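Long-range contacts in L-ornithine N(5)-monooxygenase (Pseudomonas aeruginosa, PDB 3S5W), which uses FAD, NADPH and molecular oxygen to hydroxylate L-ornithine at N5, the first step in making the hydroxamate siderophore pyoverdin: residues D32-G37 / L177-R182; G147-R152 / I168-D173. All blocks are in the same frame, centred on the assembly; numbering follows the deposited sequence.

In the fold
The two contacts lie in one mixed sheet of the FAD-binding part of the fold, their centres about 12 Å apart and on the same side of the chain's centre. Contact 1 sets strand 30-36 against strand 176-181; contact 2, within the hairpin of strands 148-158 and 161-171, is nested along the chain inside the long loop that contact 1 closes. Strand 161-171 turns through residues 172-175 into strand 176-181, its neighbour in the sheet. The two contacts meet through a salt bridge from Arg-179 NH1 to Glu-148 OE1 (2.9 Å) and a probable Leu-177 N to Ser-169 O hydrogen bond. Both reach the adenosine part of FAD, contact 1 through Val-36 and Gly-37, contact 2 along the adenine edge.

Contact 1. Residues D32-G37 / L177-R182; sequences DLIGVG and LVRTTR. With FAD (flavin-adenine dinucleotide), chain C; PO4 (phosphate ion), chain D.
Ile-34 carries the apolar centre of this contact, lying obliquely across Thr-181 with CG1 3.6 Å from the threonine CB. CG1 is anti to the carbonyl carbon (chi1 -60°) and the chain continues extended, which brings Ile-34 CD1 to 3.8 Å from Arg-179 CB; these side chains cross at about a right angle. Thr-181 OG1 faces Leu-33 CA at 3.5 Å while bonding to the carbonyl of Ala-183. Asp-32 and Arg-182 lie side by side, their carboxylate and guanidinium planes 31° apart. The salt bridge from Asp-32 OD1 to Arg-182 NH1 is 3.0 Å long but bent and weak as a hydrogen bond; OD2 is taken by the Glu-60 amide. From CB the extended Arg-179 chain leads away from Ile-34, and its guanidinium edge meets a phosphate ion, probably from the crystallisation liquor and also held by Arg-145 (NE to O2 2.8 Å, NH2 to O4 2.9 Å); NH1 turns to Glu-148. Gly-37, at positive phi, brings CA within 3.5 Å of FAD O4B, consistent with a Rossmann-type glycine-rich turn. Strands 33-36 and 177-181 run at 124° and meet through side chains, while Ile-34's backbone bonds to Ala-183 and Val-185. Strand 61-65 flanks Ile-34 and Arg-179; helix 432-447 packs on Asp-32, Leu-33 and Arg-182.

Contact 2. Residues G147-R152 / I168-D173; sequences GEEVLR and ISRNAD. With FAD (flavin-adenine dinucleotide), chain C.
Glu-149 and Arg-170 face each other as an antiparallel hydrogen-bonded pair in a beta hairpin that carries a classic bulge: Leu-151 and Arg-152 both stand opposite Ile-168. Two backbone bonds close the bulge, Leu-151 N to Ile-168 O at 2.7 Å and Ile-168 N to Arg-152 O at 3.1 Å. Arg-170 starts with CB 4.0 Å from Leu-151 CD1. CG and CD carry the chain outward, and the bend at chi3 (64°) brings the guanidinium back over Leu-151. Leu-151 CD2 then covers one face of that group, near CZ and 3.5 Å from NH1. The other terminal nitrogen, NH2, forms a salt bridge with Glu-149 OE1 at 3.3 Å, although the carboxylate and guanidinium planes stand 81° apart. On the Glu-149 and Arg-170 side of the hairpin, Ile-168 CG2 sits over one face of the Arg-152 guanidinium, offset toward its rim; NE of that arginine pairs with Glu-154. On the other face of the hairpin Ser-169 OG gives a 2.8 Å hydrogen bond to Glu-148 OE1, meeting that oxygen nearly along its C-O axis. This buried carboxylate oxygen therefore has a hydroxyl donor as well as the guanidinium of Arg-179, which would probably favour its charged form. The backbone of Val-150 meets the adenine of FAD: Val-150 N donates to N1A at 2.8 Å, and N6A donates to Val-150 O at 3.1 Å.

Contact 1. Residues D32-G37 / L177-R182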
loop_
_atom_site.group_PDB
_atom_site.type_symbol
_atom_site.label_atom_id
_atom_site.label_comp_id
_atom_site.label_asym_id
_atom_site.label_seq_id
_atom_site.Cartn_x
_atom_site.Cartn_y
_atom_site.Cartn_z
ATOM N N ASP A 32 -8.453 -4.848 -24.845
ATOM C CA ASP A 32 -8.608 -3.402 -24.756
ATOM C C ASP A 32 -7.756 -2.829 -23.615
ATOM O O ASP A 32 -7.145 -1.772 -23.768
ATOM C CB ASP A 32 -10.093 -3.025 -24.585
ATOM C CG ASP A 32 -10.904 -3.254 -25.864
ATOM O OD1 ASP A 32 -10.491 -2.725 -26.918
ATOM O OD2 ASP A 32 -11.949 -3.940 -25.811
ATOM N N LEU A 33 -7.723 -3.546 -22.486
ATOM C CA LEU A 33 -6.972 -3.118 -21.309
ATOM C C LEU A 33 -6.401 -4.307 -20.593
ATOM O O LEU A 33 -7.096 -5.304 -20.352
ATOM C CB LEU A 33 -7.882 -2.342 -20.322
ATOM C CG LEU A 33 -7.203 -1.781 -19.051
ATOM C CD1 LEU A 33 -6.294 -0.555 -19.367
ATOM C CD2 LEU A 33 -8.267 -1.458 -17.978
ATOM N N ILE A 34 -5.138 -4.197 -20.224
ATOM C CA ILE A 34 -4.579 -5.106 -19.246
ATOM C C ILE A 34 -4.089 -4.277 -18.054
ATOM O O ILE A 34 -3.508 -3.221 -18.241
ATOM C CB ILE A 34 -3.436 -5.988 -19.830
ATOM C CG1 ILE A 34 -3.972 -6.828 -20.995
ATOM C CG2 ILE A 34 -2.815 -6.913 -18.737
ATOM C CD1 ILE A 34 -2.901 -7.749 -21.622
ATOM N N GLY A 35 -4.340 -4.791 -16.847
ATOM C CA GLY A 35 -3.872 -4.158 -15.625
ATOM C C GLY A 35 -2.826 -4.983 -14.925
ATOM O O GLY A 35 -2.930 -6.203 -14.854
ATOM N N VAL A 36 -1.802 -4.303 -14.423
ATOM C CA VAL A 36 -0.820 -4.920 -13.569
ATOM C C VAL A 36 -1.323 -4.731 -12.130
ATOM O O VAL A 36 -1.366 -3.579 -11.629
ATOM C CB VAL A 36 0.548 -4.252 -13.722
ATOM C CG1 VAL A 36 1.582 -4.977 -12.868
ATOM C CG2 VAL A 36 0.964 -4.206 -15.192
ATOM N N GLY A 37 -1.696 -5.844 -11.503
ATOM C CA GLY A 37 -2.254 -5.878 -10.146
ATOM C C GLY A 37 -3.775 -5.925 -10.138
ATOM O O GLY A 37 -4.447 -5.394 -11.035
ATOM N N LEU A 177 3.821 -16.186 -20.251
ATOM C CA LEU A 177 2.653 -15.838 -21.038
ATOM C C LEU A 177 2.882 -14.493 -21.712
ATOM O O LEU A 177 3.472 -13.583 -21.123
ATOM C CB LEU A 177 1.400 -15.802 -20.154
ATOM C CG LEU A 177 0.735 -17.131 -19.736
ATOM C CD1 LEU A 177 1.307 -17.686 -18.436
ATOM C CD2 LEU A 177 -0.748 -16.913 -19.538
ATOM N N VAL A 178 2.457 -14.378 -22.963
ATOM C CA VAL A 178 2.590 -13.123 -23.705
ATOM C C VAL A 178 1.201 -12.766 -24.205
ATOM O O VAL A 178 0.530 -13.593 -24.823
ATOM C CB VAL A 178 3.656 -13.224 -24.873
ATOM C CG1 VAL A 178 3.728 -11.930 -25.687
ATOM C CG2 VAL A 178 5.031 -13.568 -24.308
ATOM N N ARG A 179 0.741 -11.560 -23.879
ATOM C CA ARG A 179 -0.569 -11.075 -24.305
ATOM C C ARG A 179 -0.427 -9.707 -24.942
ATOM O O ARG A 179 0.526 -8.973 -24.679
ATOM C CB ARG A 179 -1.551 -10.976 -23.122
ATOM C CG ARG A 179 -1.981 -12.282 -22.502
ATOM C CD ARG A 179 -2.986 -11.955 -21.410
ATOM N NE ARG A 179 -3.428 -13.125 -20.658
ATOM C CZ ARG A 179 -2.814 -13.622 -19.588
ATOM N NH1 ARG A 179 -1.675 -13.093 -19.143
ATOM N NH2 ARG A 179 -3.332 -14.674 -18.975
ATOM N N THR A 180 -1.402 -9.351 -25.759
ATOM C CA THR A 180 -1.365 -8.127 -26.490
ATOM C C THR A 180 -2.532 -7.223 -26.065
ATOM O O THR A 180 -3.639 -7.704 -25.856
ATOM C CB THR A 180 -1.399 -8.458 -28.013
ATOM O OG1 THR A 180 -0.193 -9.156 -28.330
ATOM C CG2 THR A 180 -1.440 -7.210 -28.833
ATOM N N THR A 181 -2.269 -5.920 -25.950
ATOM C CA THR A 181 -3.273 -4.957 -25.468
ATOM C C THR A 181 -3.160 -3.561 -26.080
ATOM O O THR A 181 -2.059 -3.088 -26.341
ATOM C CB THR A 181 -3.240 -4.852 -23.891
ATOM O OG1 THR A 181 -4.350 -4.061 -23.440
ATOM C CG2 THR A 181 -1.944 -4.213 -23.398
ATOM N N ARG A 182 -4.302 -2.900 -26.286
ATOM C CA ARG A 182 -4.360 -1.487 -26.726
ATOM C C ARG A 182 -4.006 -0.456 -25.615
ATOM O O ARG A 182 -3.621 0.688 -25.895
ATOM C CB ARG A 182 -5.760 -1.143 -27.300
ATOM C CG ARG A 182 -6.271 -2.114 -28.396
ATOM C CD ARG A 182 -7.653 -1.740 -28.913
ATOM N NE ARG A 182 -7.990 -2.477 -30.139
ATOM C CZ ARG A 182 -8.653 -3.638 -30.189
ATOM N NH1 ARG A 182 -9.078 -4.235 -29.073
ATOM N NH2 ARG A 182 -8.906 -4.204 -31.368
HETATM P PA FAD C . -1.994 -2.777 -3.623
HETATM O O1A FAD C . -0.631 -2.756 -3.041
HETATM O O2A FAD C . -3.136 -3.009 -2.619
HETATM O O5B FAD C . -2.091 -3.941 -4.753
HETATM C C5B FAD C . -1.042 -4.091 -5.680
HETATM C C4B FAD C . -1.246 -5.477 -6.268
HETATM O O4B FAD C . -0.309 -5.636 -7.298
HETATM C C3B FAD C . -0.942 -6.554 -5.232
HETATM O O3B FAD C . -2.071 -7.386 -5.059
HETATM C C2B FAD C . 0.256 -7.318 -5.811
HETATM O O2B FAD C . 0.122 -8.727 -5.666
HETATM C C1B FAD C . 0.173 -6.971 -7.267
HETATM N N9A FAD C . 1.445 -6.918 -7.981
HETATM C C8A FAD C . 2.595 -6.212 -7.641
HETATM N N7A FAD C . 3.502 -6.396 -8.647
HETATM C C5A FAD C . 2.924 -7.175 -9.602
HETATM C C6A FAD C . 3.391 -7.663 -10.822
HETATM N N6A FAD C . 4.526 -7.186 -11.359
HETATM N N1A FAD C . 2.540 -8.463 -11.581
HETATM C C2A FAD C . 1.256 -8.770 -11.177
HETATM N N3A FAD C . 0.787 -8.282 -9.962
HETATM C C4A FAD C . 1.621 -7.500 -9.197
HETATM N N1 FAD C . -4.939 2.760 2.899
HETATM C C2 FAD C . -6.091 3.273 3.481
HETATM O O2 FAD C . -6.751 4.118 2.898
HETATM N N3 FAD C . -6.506 2.840 4.722
HETATM C C4 FAD C . -5.807 1.881 5.413
HETATM O O4 FAD C . -6.245 1.488 6.508
HETATM C C4X FAD C . -4.629 1.367 4.839
HETATM N N5 FAD C . -3.887 0.412 5.520
HETATM C C5X FAD C . -2.722 -0.085 4.960
HETATM C C6 FAD C . -1.982 -1.049 5.659
HETATM C C7 FAD C . -0.809 -1.566 5.125
HETATM C C7M FAD C . -0.062 -2.592 5.940
HETATM C C8 FAD C . -0.359 -1.096 3.897
HETATM C C8M FAD C . 0.898 -1.611 3.257
HETATM C C9 FAD C . -1.085 -0.141 3.193
HETATM C C9A FAD C . -2.287 0.366 3.704
HETATM N N10 FAD C . -3.031 1.330 3.013
HETATM C C10 FAD C . -4.187 1.837 3.595
HETATM C "C1'" FAD C . -2.586 1.894 1.699
HETATM C "C2'" FAD C . -2.734 0.927 0.506
HETATM O "O2'" FAD C . -1.726 1.363 -0.412
HETATM C "C3'" FAD C . -4.115 1.082 -0.114
HETATM O "O3'" FAD C . -5.164 0.823 0.841
HETATM C "C4'" FAD C . -4.327 0.100 -1.293
HETATM O "O4'" FAD C . -3.941 -1.209 -0.889
HETATM C "C5'" FAD C . -3.644 0.525 -2.619
HETATM O "O5'" FAD C . -4.219 -0.254 -3.651
HETATM P P FAD C . -3.422 -0.664 -4.999
HETATM O O1P FAD C . -4.338 -1.618 -5.724
HETATM O O2P FAD C . -3.041 0.618 -5.688
HETATM O O3P FAD C . -2.127 -1.418 -4.450
HETATM P P PO4 D . -6.245 -15.749 -21.157
HETATM O O1 PO4 D . -7.603 -15.091 -21.259
HETATM O O2 PO4 D . -5.254 -14.827 -21.832
HETATM O O3 PO4 D . -6.310 -17.097 -21.845
HETATM O O4 PO4 D . -5.832 -16.003 -19.719
#

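Contact 2. Residues G147-R152 / I168-D173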
loop_
_atom_site.group_PDB
_atom_site.type_symbol
_atom_site.label_atom_id
_atom_site.label_comp_id
_atom_site.label_asym_id
_atom_site.label_seq_id
_atom_site.Cartn_x
_atom_site.Cartn_y
_atom_site.Cartn_z
ATOM N N GLY A 147 -2.067 -15.521 -9.693
ATOM C CA GLY A 147 -0.804 -16.246 -9.829
ATOM C C GLY A 147 0.017 -15.882 -11.072
ATOM O O GLY A 147 0.738 -16.728 -11.596
ATOM N N GLU A 148 -0.103 -14.646 -11.552
ATOM C CA GLU A 148 0.628 -14.183 -12.724
ATOM C C GLU A 148 1.361 -12.898 -12.394
ATOM O O GLU A 148 0.719 -11.868 -12.117
ATOM C CB GLU A 148 -0.326 -13.918 -13.882
ATOM C CG GLU A 148 -0.981 -15.173 -14.477
ATOM C CD GLU A 148 -1.396 -14.981 -15.925
ATOM O OE1 GLU A 148 -0.721 -14.211 -16.641
ATOM O OE2 GLU A 148 -2.401 -15.587 -16.349
ATOM N N GLU A 149 2.689 -12.969 -12.420
ATOM C CA GLU A 149 3.540 -11.801 -12.219
ATOM C C GLU A 149 3.909 -11.205 -13.571
ATOM O O GLU A 149 4.491 -11.916 -14.415
ATOM C CB GLU A 149 4.796 -12.187 -11.436
ATOM C CG GLU A 149 5.761 -11.020 -11.211
ATOM C CD GLU A 149 7.014 -11.391 -10.451
ATOM O OE1 GLU A 149 7.242 -12.585 -10.169
ATOM O OE2 GLU A 149 7.800 -10.472 -10.146
ATOM N N VAL A 150 3.571 -9.927 -13.777
ATOM C CA VAL A 150 3.967 -9.225 -14.987
ATOM C C VAL A 150 5.456 -8.895 -14.859
ATOM O O VAL A 150 5.908 -8.332 -13.836
ATOM C CB VAL A 150 3.115 -7.962 -15.286
ATOM C CG1 VAL A 150 3.679 -7.190 -16.456
ATOM C CG2 VAL A 150 1.688 -8.341 -15.597
ATOM N N LEU A 151 6.229 -9.300 -15.867
ATOM C CA LEU A 151 7.675 -9.059 -15.817
ATOM C C LEU A 151 8.110 -7.795 -16.569
ATOM O O LEU A 151 9.009 -7.087 -16.133
ATOM C CB LEU A 151 8.449 -10.288 -16.333
ATOM C CG LEU A 151 8.131 -11.668 -15.729
ATOM C CD1 LEU A 151 8.805 -12.795 -16.526
ATOM C CD2 LEU A 151 8.548 -11.759 -14.271
ATOM N N ARG A 152 7.490 -7.528 -17.711
ATOM C CA ARG A 152 7.853 -6.367 -18.543
ATOM C C ARG A 152 6.797 -6.082 -19.597
ATOM O O ARG A 152 6.012 -6.952 -19.960
ATOM C CB ARG A 152 9.226 -6.559 -19.230
ATOM C CG ARG A 152 9.255 -7.667 -20.263
ATOM C CD ARG A 152 10.672 -7.882 -20.880
ATOM N NE ARG A 152 10.689 -9.146 -21.624
ATOM C CZ ARG A 152 10.918 -10.334 -21.077
ATOM N NH1 ARG A 152 11.188 -10.436 -19.785
ATOM N NH2 ARG A 152 10.886 -11.420 -21.826
ATOM N N ILE A 168 4.282 -9.319 -20.835
ATOM C CA ILE A 168 4.951 -10.576 -20.566
ATOM C C ILE A 168 4.780 -10.939 -19.089
ATOM O O ILE A 168 5.204 -10.195 -18.214
ATOM C CB ILE A 168 6.497 -10.508 -20.897
ATOM C CG1 ILE A 168 6.776 -10.347 -22.403
ATOM C CG2 ILE A 168 7.175 -11.799 -20.453
ATOM C CD1 ILE A 168 6.412 -9.052 -23.020
ATOM N N SER A 169 4.183 -12.086 -18.821
ATOM C CA SER A 169 3.997 -12.534 -17.452
ATOM C C SER A 169 4.495 -13.970 -17.244
ATOM O O SER A 169 4.735 -14.715 -18.219
ATOM C CB SER A 169 2.522 -12.375 -17.028
ATOM O OG SER A 169 1.648 -13.219 -17.765
ATOM N N ARG A 170 4.656 -14.349 -15.981
ATOM C CA ARG A 170 5.085 -15.676 -15.605
ATOM C C ARG A 170 4.037 -16.200 -14.618
ATOM O O ARG A 170 3.620 -15.461 -13.715
ATOM C CB ARG A 170 6.477 -15.617 -14.953
ATOM C CG ARG A 170 7.013 -16.994 -14.483
ATOM C CD ARG A 170 8.478 -16.971 -14.002
ATOM N NE ARG A 170 8.683 -16.150 -12.806
ATOM C CZ ARG A 170 9.525 -15.116 -12.730
ATOM N NH1 ARG A 170 10.271 -14.762 -13.779
ATOM N NH2 ARG A 170 9.635 -14.435 -11.595
ATOM N N ASN A 171 3.562 -17.427 -14.805
ATOM C CA ASN A 171 2.655 -18.008 -13.811
ATOM C C ASN A 171 3.416 -18.733 -12.689
ATOM O O ASN A 171 4.658 -18.756 -12.677
ATOM C CB ASN A 171 1.508 -18.839 -14.434
ATOM C CG ASN A 171 1.985 -20.149 -15.077
ATOM O OD1 ASN A 171 3.058 -20.676 -14.753
ATOM N ND2 ASN A 171 1.195 -20.656 -16.010
ATOM N N ALA A 172 2.669 -19.290 -11.740
ATOM C CA ALA A 172 3.278 -19.852 -10.530
ATOM C C ALA A 172 4.081 -21.128 -10.859
ATOM O O ALA A 172 5.126 -21.393 -10.249
ATOM C CB ALA A 172 2.206 -20.093 -9.445
ATOM N N ASP A 173 3.629 -21.872 -11.876
ATOM C CA ASP A 173 4.392 -23.019 -12.409
ATOM C C ASP A 173 5.669 -22.630 -13.187
ATOM O O ASP A 173 6.443 -23.509 -13.558
ATOM C CB ASP A 173 3.500 -23.930 -13.274
ATOM C CG ASP A 173 2.258 -24.449 -12.521
ATOM O OD1 ASP A 173 2.347 -24.701 -11.289
ATOM O OD2 ASP A 173 1.184 -24.592 -13.160
HETATM P PA FAD C . -1.994 -2.777 -3.623
HETATM O O1A FAD C . -0.631 -2.756 -3.041
HETATM O O2A FAD C . -3.136 -3.009 -2.619
HETATM O O5B FAD C . -2.091 -3.941 -4.753
HETATM C C5B FAD C . -1.042 -4.091 -5.680
HETATM C C4B FAD C . -1.246 -5.477 -6.268
HETATM O O4B FAD C . -0.309 -5.636 -7.298
HETATM C C3B FAD C . -0.942 -6.554 -5.232
HETATM O O3B FAD C . -2.071 -7.386 -5.059
HETATM C C2B FAD C . 0.256 -7.318 -5.811
HETATM O O2B FAD C . 0.122 -8.727 -5.666
HETATM C C1B FAD C . 0.173 -6.971 -7.267
HETATM N N9A FAD C . 1.445 -6.918 -7.981
HETATM C C8A FAD C . 2.595 -6.212 -7.641
HETATM N N7A FAD C . 3.502 -6.396 -8.647
HETATM C C5A FAD C . 2.924 -7.175 -9.602
HETATM C C6A FAD C . 3.391 -7.663 -10.822
HETATM N N6A FAD C . 4.526 -7.186 -11.359
HETATM N N1A FAD C . 2.540 -8.463 -11.581
HETATM C C2A FAD C . 1.256 -8.770 -11.177
HETATM N N3A FAD C . 0.787 -8.282 -9.962
HETATM C C4A FAD C . 1.621 -7.500 -9.197
HETATM N N1 FAD C . -4.939 2.760 2.899
HETATM C C2 FAD C . -6.091 3.273 3.481
HETATM O O2 FAD C . -6.751 4.118 2.898
HETATM N N3 FAD C . -6.506 2.840 4.722
HETATM C C4 FAD C . -5.807 1.881 5.413
HETATM O O4 FAD C . -6.245 1.488 6.508
HETATM C C4X FAD C . -4.629 1.367 4.839
HETATM N N5 FAD C . -3.887 0.412 5.520
HETATM C C5X FAD C . -2.722 -0.085 4.960
HETATM C C6 FAD C . -1.982 -1.049 5.659
HETATM C C7 FAD C . -0.809 -1.566 5.125
HETATM C C7M FAD C . -0.062 -2.592 5.940
HETATM C C8 FAD C . -0.359 -1.096 3.897
HETATM C C8M FAD C . 0.898 -1.611 3.257
HETATM C C9 FAD C . -1.085 -0.141 3.193
HETATM C C9A FAD C . -2.287 0.366 3.704
HETATM N N10 FAD C . -3.031 1.330 3.013
HETATM C C10 FAD C . -4.187 1.837 3.595
HETATM C "C1'" FAD C . -2.586 1.894 1.699
HETATM C "C2'" FAD C . -2.734 0.927 0.506
HETATM O "O2'" FAD C . -1.726 1.363 -0.412
HETATM C "C3'" FAD C . -4.115 1.082 -0.114
HETATM O "O3'" FAD C . -5.164 0.823 0.841
HETATM C "C4'" FAD C . -4.327 0.100 -1.293
HETATM O "O4'" FAD C . -3.941 -1.209 -0.889
HETATM C "C5'" FAD C . -3.644 0.525 -2.619
HETATM O "O5'" FAD C . -4.219 -0.254 -3.651
HETATM P P FAD C . -3.422 -0.664 -4.999
HETATM O O1P FAD C . -4.338 -1.618 -5.724
HETATM O O2P FAD C . -3.041 0.618 -5.688
HETATM O O3P FAD C . -2.127 -1.418 -4.450
#